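Local coordinates for protein alpha-1,3-glucanase (PDB 7C7D) that probably hydrolyses alpha-1,3-glucan, acting as a thermostable glycosidase of family GH87, at residues T518-V524 / T541-A547; N426-G431 / T460-N466. All coordinates share one frame; numbering follows the deposited sequence. Where two conformers were deposited one is given.

Contact 1: residues T518-V524 / T541-A547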
ATOM      1  N   THR A 518      -1.195   6.104 -24.787  1.00 11.66           N
ATOM      2  CA  THR A 518       0.102   5.787 -25.368  1.00 12.45           C
ATOM      3  C   THR A 518       0.908   4.998 -24.353  1.00 12.30           C
ATOM      4  O   THR A 518       1.046   5.425 -23.203  1.00 13.37           O
ATOM      5  CB  THR A 518       0.867   7.064 -25.721  1.00 14.95           C
ATOM      6  OG1 THR A 518       0.089   7.840 -26.636  1.00 16.86           O
ATOM      7  CG2 THR A 518       2.214   6.725 -26.357  1.00 16.92           C
ATOM      8  N   VAL A 519       1.414   3.842 -24.770  1.00 11.65           N
ATOM      9  CA  VAL A 519       2.383   3.084 -23.992  1.00 11.37           C
ATOM     10  C   VAL A 519       3.716   3.225 -24.709  1.00 11.22           C
ATOM     11  O   VAL A 519       3.848   2.795 -25.864  1.00 13.04           O
ATOM     12  CB  VAL A 519       1.974   1.609 -23.869  1.00 12.42           C
ATOM     13  CG1 VAL A 519       3.063   0.810 -23.150  1.00 13.42           C
ATOM     14  CG2 VAL A 519       0.641   1.491 -23.149  1.00 13.99           C
ATOM     15  N   ASP A 520       4.687   3.859 -24.055  1.00 10.87           N
ATOM     16  CA  ASP A 520       5.975   4.140 -24.680  1.00 11.06           C
ATOM     17  C   ASP A 520       7.085   3.755 -23.716  1.00 10.41           C
ATOM     18  O   ASP A 520       7.347   4.471 -22.742  1.00 10.74           O
ATOM     19  CB  ASP A 520       6.088   5.613 -25.085  1.00 12.76           C
ATOM     20  CG  ASP A 520       7.343   5.911 -25.886  1.00 15.81           C
ATOM     21  OD1 ASP A 520       8.317   5.133 -25.841  1.00 13.82           O
ATOM     22  OD2 ASP A 520       7.356   6.952 -26.576  1.00 22.04           O
ATOM     23  N   GLY A 521       7.743   2.639 -24.000  1.00 10.48           N
ATOM     24  CA  GLY A 521       8.886   2.212 -23.227  1.00 10.30           C
ATOM     25  C   GLY A 521       8.472   1.262 -22.127  1.00 10.78           C
ATOM     26  O   GLY A 521       7.899   1.691 -21.124  1.00 11.46           O
ATOM     27  N   ALA A 522       8.731  -0.027 -22.301  1.00 10.94           N
ATOM     28  CA  ALA A 522       8.414  -0.976 -21.250  1.00 11.54           C
ATOM     29  C   ALA A 522       9.348  -2.165 -21.368  1.00 11.56           C
ATOM     30  O   ALA A 522       9.759  -2.553 -22.466  1.00 13.37           O
ATOM     31  CB  ALA A 522       6.951  -1.431 -21.301  1.00 12.07           C
ATOM     32  N   ALA A 523       9.696  -2.723 -20.218  1.00 11.93           N
ATOM     33  CA  ALA A 523      10.437  -3.973 -20.118  1.00 12.77           C
ATOM     34  C   ALA A 523       9.499  -4.972 -19.459  1.00 12.22           C
ATOM     35  O   ALA A 523       9.203  -4.859 -18.264  1.00 12.58           O
ATOM     36  CB  ALA A 523      11.703  -3.791 -19.284  1.00 15.62           C
ATOM     37  N   VAL A 524       9.005  -5.923 -20.242  1.00 11.70           N
ATOM     38  CA  VAL A 524       7.979  -6.863 -19.806  1.00 11.94           C
ATOM     39  C   VAL A 524       8.602  -8.248 -19.833  1.00 12.69           C
ATOM     40  O   VAL A 524       9.086  -8.695 -20.875  1.00 15.34           O
ATOM     41  CB  VAL A 524       6.741  -6.789 -20.715  1.00 12.35           C
ATOM     42  CG1 VAL A 524       5.671  -7.755 -20.249  1.00 14.39           C
ATOM     43  CG2 VAL A 524       6.193  -5.360 -20.771  1.00 13.34           C
ATOM     44  N   THR A 541      -1.655   3.482 -28.838  1.00 13.20           N
ATOM     45  CA  THR A 541      -0.388   3.384 -29.542  1.00 13.04           C
ATOM     46  C   THR A 541       0.655   2.782 -28.616  1.00 11.82           C
ATOM     47  O   THR A 541       0.759   3.173 -27.447  1.00 12.44           O
ATOM     48  CB  THR A 541       0.070   4.770 -29.993  1.00 15.66           C
ATOM     49  OG1 THR A 541      -0.914   5.315 -30.876  1.00 19.27           O
ATOM     50  CG2 THR A 541       1.417   4.700 -30.715  1.00 16.95           C
ATOM     51  N   PHE A 542       1.424   1.833 -29.145  1.00 11.56           N
ATOM     52  CA  PHE A 542       2.470   1.154 -28.394  1.00 10.85           C
ATOM     53  C   PHE A 542       3.810   1.340 -29.085  1.00 11.22           C
ATOM     54  O   PHE A 542       3.946   1.026 -30.273  1.00 12.26           O
ATOM     55  CB  PHE A 542       2.173  -0.340 -28.285  1.00 13.47           C
ATOM     56  CG  PHE A 542       0.873  -0.624 -27.593  1.00 17.30           C
ATOM     57  CD1 PHE A 542      -0.326  -0.533 -28.286  1.00 19.91           C
ATOM     58  CD2 PHE A 542       0.836  -0.938 -26.248  1.00 20.17           C
ATOM     59  CE1 PHE A 542      -1.533  -0.768 -27.661  1.00 21.14           C
ATOM     60  CE2 PHE A 542      -0.382  -1.177 -25.604  1.00 18.68           C
ATOM     61  CZ  PHE A 542      -1.557  -1.095 -26.320  1.00 20.75           C
ATOM     62  N   ARG A 543       4.798   1.838 -28.342  1.00 11.20           N
ATOM     63  CA  ARG A 543       6.154   1.994 -28.842  0.54 11.73           C
ATOM     64  C   ARG A 543       7.133   1.483 -27.796  1.00 10.90           C
ATOM     65  O   ARG A 543       6.913   1.643 -26.593  1.00 10.91           O
ATOM     66  CB  ARG A 543       6.510   3.478 -29.086  0.54 16.36           C
ATOM     67  CG  ARG A 543       5.743   4.187 -30.178  0.54 19.42           C
ATOM     68  CD  ARG A 543       6.318   5.583 -30.416  0.54 21.52           C
ATOM     69  NE  ARG A 543       6.176   6.450 -29.249  0.54 23.96           N
ATOM     70  CZ  ARG A 543       5.159   7.286 -29.062  0.54 25.86           C
ATOM     71  NH1 ARG A 543       4.197   7.364 -29.970  0.54 26.34           N
ATOM     72  NH2 ARG A 543       5.102   8.040 -27.971  0.54 26.64           N
ATOM     73  N   ASN A 544       8.235   0.892 -28.264  1.00 10.32           N
ATOM     74  CA  ASN A 544       9.372   0.600 -27.399  1.00 10.21           C
ATOM     75  C   ASN A 544       9.028  -0.349 -26.256  1.00  9.76           C
ATOM     76  O   ASN A 544       9.598  -0.252 -25.168  1.00 10.66           O
ATOM     77  CB  ASN A 544      10.002   1.898 -26.892  1.00 10.74           C
ATOM     78  CG  ASN A 544      10.353   2.815 -28.031  1.00 10.95           C
ATOM     79  OD1 ASN A 544      10.915   2.359 -29.034  1.00 11.04           O
ATOM     80  ND2 ASN A 544       9.996   4.091 -27.922  1.00 11.73           N
ATOM     81  N   VAL A 545       8.123  -1.291 -26.503  1.00 10.56           N
ATOM     82  CA  VAL A 545       7.777  -2.314 -25.523  1.00 10.78           C
ATOM     83  C   VAL A 545       8.560  -3.573 -25.869  1.00 11.24           C
ATOM     84  O   VAL A 545       8.341  -4.179 -26.923  1.00 11.61           O
ATOM     85  CB  VAL A 545       6.268  -2.577 -25.499  1.00 11.83           C
ATOM     86  CG1 VAL A 545       5.940  -3.735 -24.554  1.00 13.32           C
ATOM     87  CG2 VAL A 545       5.524  -1.309 -25.091  1.00 12.82           C
ATOM     88  N   THR A 546       9.495  -3.947 -24.996  1.00 11.82           N
ATOM     89  CA  THR A 546      10.322  -5.139 -25.160  1.00 13.96           C
ATOM     90  C   THR A 546       9.802  -6.218 -24.216  1.00 13.24           C
ATOM     91  O   THR A 546       9.794  -6.022 -22.999  1.00 15.80           O
ATOM     92  CB  THR A 546      11.771  -4.809 -24.793  1.00 18.08           C
ATOM     93  OG1 THR A 546      12.245  -3.720 -25.599  1.00 20.47           O
ATOM     94  CG2 THR A 546      12.668  -6.025 -24.986  1.00 20.67           C
ATOM     95  N   ALA A 547       9.387  -7.356 -24.768  1.00 13.10           N
ATOM     96  CA  ALA A 547       8.833  -8.445 -23.977  1.00 13.27           C
ATOM     97  C   ALA A 547       9.673  -9.699 -24.152  1.00 13.75           C
ATOM     98  O   ALA A 547      10.153  -9.991 -25.256  1.00 15.02           O
ATOM     99  CB  ALA A 547       7.390  -8.750 -24.393  1.00 15.31           C
TER
HETATM  100  O   HOH W   1       1.579   9.012 -28.770  1.00 44.31           O
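V519 and F542 pack against each other on the inner face of two parallel strands, in consecutive coils of a right-handed beta-helix of the pectate lyase kind. V519 CB lies 3.7 Å from F542 CD2, with V519 CG2 obliquely placed near the ring's CD2 and CE2. The other methyl of V519, CG1, reaches V545 CG2 at 3.8 Å. A522, V524 and A547 continue this buried, purely apolar row, which F502 and F504 of the preceding coil help to enclose. Backbone bonds in parallel register tie the strands together, beginning with V519 N to T541 O at 2.8 Å. They persist through the corner at N544, where A522 N takes N544 O and G521 adopts backbone angles that suit a residue without a side chain.

The outer face is polar and looser. D520 holds CG anti to its amide nitrogen (chi1 -173°), which carries the carboxylate toward the neighbouring strand, where its two oxygens take different partners. N544 ND2 meets D520 OD1 on its syn side at 2.9 Å, tilted from the carboxylate plane. In one of two deposited conformers of R543, the side chain bends at CG-CD and offers NE (3.0 Å) and NH2 (2.9 Å) to D520 OD2 alone. The guanidinium thus grips side-on, its plane 79° from the carboxylate. A water joins T518 OG1 to R543 NH1, weakly at the latter. Replacing D520 by an alanine would probably leave the R543 guanidinium without its counter-charge and the N544 amide free to turn. The chemistry implies a seam closed inside by hydrocarbon and outside by a charged clasp.

Contact 2: residues N426-G431 / T460-N466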
ATOM      1  N   ASN A 426      -3.736  -8.923  -5.558  1.00 12.62           N
ATOM      2  CA  ASN A 426      -4.654 -10.045  -5.432  1.00 13.37           C
ATOM      3  C   ASN A 426      -5.968  -9.791  -6.151  1.00 13.03           C
ATOM      4  O   ASN A 426      -6.090  -8.828  -6.913  1.00 13.95           O
ATOM      5  CB  ASN A 426      -4.866 -10.351  -3.953  1.00 13.85           C
ATOM      6  CG  ASN A 426      -3.613 -10.892  -3.318  1.00 13.34           C
ATOM      7  OD1 ASN A 426      -3.197 -12.000  -3.633  1.00 14.83           O
ATOM      8  ND2 ASN A 426      -2.990 -10.109  -2.438  1.00 13.55           N
ATOM      9  N   ALA A 427      -6.947 -10.660  -5.916  1.00 13.84           N
ATOM     10  CA  ALA A 427      -8.200 -10.584  -6.644  1.00 14.94           C
ATOM     11  C   ALA A 427      -8.854  -9.228  -6.435  1.00 15.13           C
ATOM     12  O   ALA A 427      -8.767  -8.621  -5.362  1.00 15.16           O
ATOM     13  CB  ALA A 427      -9.143 -11.696  -6.185  1.00 16.29           C
ATOM     14  N   LEU A 428      -9.507  -8.761  -7.484  1.00 14.54           N
ATOM     15  CA  LEU A 428     -10.339  -7.563  -7.568  1.00 14.50           C
ATOM     16  C   LEU A 428      -9.544  -6.348  -8.021  1.00 15.68           C
ATOM     17  O   LEU A 428     -10.136  -5.275  -8.171  1.00 17.21           O
ATOM     18  CB  LEU A 428     -11.167  -7.235  -6.309  1.00 16.05           C
ATOM     19  CG  LEU A 428     -12.055  -8.376  -5.801  1.00 18.23           C
ATOM     20  CD1 LEU A 428     -12.810  -7.956  -4.550  1.00 19.84           C
ATOM     21  CD2 LEU A 428     -13.026  -8.832  -6.876  1.00 19.88           C
ATOM     22  N   GLY A 429      -8.241  -6.481  -8.275  1.00 15.65           N
ATOM     23  CA  GLY A 429      -7.463  -5.344  -8.725  1.00 16.21           C
ATOM     24  C   GLY A 429      -6.280  -5.657  -9.614  1.00 13.65           C
ATOM     25  O   GLY A 429      -6.091  -6.790 -10.059  1.00 14.66           O
ATOM     26  N   SER A 430      -5.496  -4.611  -9.862  1.00 11.42           N
ATOM     27  CA  SER A 430      -4.312  -4.567 -10.704  1.00 11.08           C
ATOM     28  C   SER A 430      -3.184  -3.949  -9.884  1.00 10.80           C
ATOM     29  O   SER A 430      -3.404  -3.399  -8.800  1.00 11.24           O
ATOM     30  CB  SER A 430      -4.580  -3.666 -11.920  1.00 11.50           C
ATOM     31  OG  SER A 430      -5.550  -4.239 -12.779  1.00 12.43           O
ATOM     32  N   GLY A 431      -1.958  -4.009 -10.406  1.00 10.26           N
ATOM     33  CA  GLY A 431      -0.893  -3.221  -9.801  1.00 10.71           C
ATOM     34  C   GLY A 431      -1.219  -1.739  -9.810  1.00  9.51           C
ATOM     35  O   GLY A 431      -1.174  -1.071  -8.774  1.00 10.41           O
ATOM     36  N   THR A 460       1.882  -8.802 -10.198  1.00 10.18           N
ATOM     37  CA  THR A 460       0.608  -8.105 -10.078  1.00 10.60           C
ATOM     38  C   THR A 460      -0.360  -8.552 -11.166  1.00 10.75           C
ATOM     39  O   THR A 460       0.043  -9.014 -12.240  1.00 11.43           O
ATOM     40  CB  THR A 460       0.770  -6.572 -10.088  1.00 10.62           C
ATOM     41  OG1 THR A 460       1.153  -6.100 -11.390  1.00 11.16           O
ATOM     42  CG2 THR A 460       1.773  -6.116  -9.028  1.00 11.13           C
ATOM     43  N   GLY A 461      -1.646  -8.370 -10.881  1.00 13.48           N
ATOM     44  CA  GLY A 461      -2.738  -8.946 -11.636  1.00 13.57           C
ATOM     45  C   GLY A 461      -3.269 -10.204 -10.965  1.00 14.24           C
ATOM     46  O   GLY A 461      -2.594 -10.851 -10.159  1.00 15.85           O
ATOM     47  N   ALA A 462      -4.509 -10.559 -11.300  1.00 14.70           N
ATOM     48  CA  ALA A 462      -5.180 -11.641 -10.582  1.00 15.65           C
ATOM     49  C   ALA A 462      -6.492 -11.984 -11.270  1.00 16.24           C
ATOM     50  O   ALA A 462      -7.099 -11.146 -11.941  1.00 17.41           O
ATOM     51  CB  ALA A 462      -5.468 -11.260  -9.126  1.00 16.87           C
ATOM     52  N   ILE A 463      -6.943 -13.224 -11.062  1.00 18.12           N
ATOM     53  CA  ILE A 463      -8.278 -13.619 -11.499  1.00 20.47           C
ATOM     54  C   ILE A 463      -9.315 -12.874 -10.676  1.00 21.62           C
ATOM     55  O   ILE A 463      -9.273 -12.893  -9.439  1.00 23.55           O
ATOM     56  CB  ILE A 463      -8.477 -15.135 -11.343  1.00 25.21           C
ATOM     57  CG1 ILE A 463      -7.518 -15.899 -12.241  1.00 28.20           C
ATOM     58  CG2 ILE A 463      -9.928 -15.524 -11.634  1.00 26.76           C
ATOM     59  CD1 ILE A 463      -7.912 -15.885 -13.697  1.00 29.72           C
ATOM     60  N   ASN A 464     -10.257 -12.224 -11.353  1.00 23.49           N
ATOM     61  CA  ASN A 464     -11.426 -11.698 -10.663  1.00 27.44           C
ATOM     62  C   ASN A 464     -12.458 -12.811 -10.545  1.00 29.41           C
ATOM     63  O   ASN A 464     -12.940 -13.304 -11.571  1.00 29.41           O
ATOM     64  CB  ASN A 464     -12.036 -10.522 -11.416  1.00 30.70           C
ATOM     65  CG  ASN A 464     -13.099  -9.789 -10.593  1.00 32.65           C
ATOM     66  OD1 ASN A 464     -14.010 -10.408 -10.049  1.00 33.97           O
ATOM     67  ND2 ASN A 464     -12.994  -8.469 -10.516  1.00 33.14           N
ATOM     68  N   PRO A 465     -12.829 -13.227  -9.333  1.00 31.37           N
ATOM     69  CA  PRO A 465     -13.787 -14.333  -9.192  1.00 33.78           C
ATOM     70  C   PRO A 465     -15.175 -14.000  -9.689  1.00 37.19           C
ATOM     71  O   PRO A 465     -15.983 -14.919  -9.880  1.00 37.47           O
ATOM     72  CB  PRO A 465     -13.799 -14.589  -7.681  1.00 33.73           C
ATOM     73  CG  PRO A 465     -13.468 -13.258  -7.094  1.00 33.31           C
ATOM     74  CD  PRO A 465     -12.466 -12.641  -8.032  1.00 31.92           C
ATOM     75  N   ASN A 466     -15.484 -12.724  -9.901  1.00 40.43           N
ATOM     76  CA  ASN A 466     -16.807 -12.379 -10.392  1.00 45.05           C
ATOM     77  C   ASN A 466     -16.974 -12.723 -11.878  1.00 51.25           C
ATOM     78  O   ASN A 466     -18.083 -13.105 -12.274  1.00 52.32           O
ATOM     79  CB  ASN A 466     -17.138 -10.921 -10.038  1.00 42.92           C
ATOM     80  CG  ASN A 466     -17.223 -10.683  -8.517  1.00 42.58           C
ATOM     81  OD1 ASN A 466     -17.947 -11.378  -7.805  1.00 43.21           O
ATOM     82  ND2 ASN A 466     -16.464  -9.703  -8.025  1.00 41.70           N
TER
HETATM   83  O   HOH W   2      -4.071  -8.116  -8.803  1.00 15.43           O
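L428 reaches N464 because each side chain is turned to meet the other: L428 has CG anti to its carbonyl carbon (chi1 -54°) and CD1 extended, leaving CD2 as the leading methyl, while N464 sets CG anti to its main-chain nitrogen (chi1 -169°). L428 CD2 rests 3.7 Å from N464 ND2 and also touches N466 ND2 and P465 CD. The N464 amide is held by an Asx turn, in which N466 N donates to N464 OD1 at 2.7 Å in the carbonyl plane. L428 occupies the third position of a type II turn from N426 to G429, and its positive phi (92°) fits that place. Beside it, A427 CB lies 3.5 Å from I463 O, and A462 CB presses on N426 O at 3.3 Å.

A water bridges the two segments. It donates to N426 O (2.9 Å) and to G429 O (2.7 Å), and accepts weakly from G461 N, which also bonds T425 OG1. At the far end T460 CB packs on G431 CA; a side chain on that glycine would clash with T460 OG1.

The turn lies in the loop joining strands 415-423 and 432-435 of the beta-helix, while A462 to N464 form a short strand paired antiparallel with 469-471. N466 ND2 bonds P154 O and P465 touches Q80, so the hairpin also meets the N-terminal beta-rich part of the chain.

Both contacts join parts of neighbouring beta-helix coils, but at different levels of order. In contact 1 strand 518-524 runs in parallel register with 541-547, whose ladder of backbone bonds continues across the corner at N544, so the pairing is coil stacking near the C-terminal end. Contact 2, about 22 Å away between centres, joins a turn to a short hairpin strand; its adhesion rests on van der Waals contacts and a shared water. Each is partly buried, yet contact 1 separates an apolar interior from a charged outer face, whereas contact 2 mixes apolar and amide groups and lies nearer the centre of the chain. The two do not touch, their nearest atoms being about 10 Å apart.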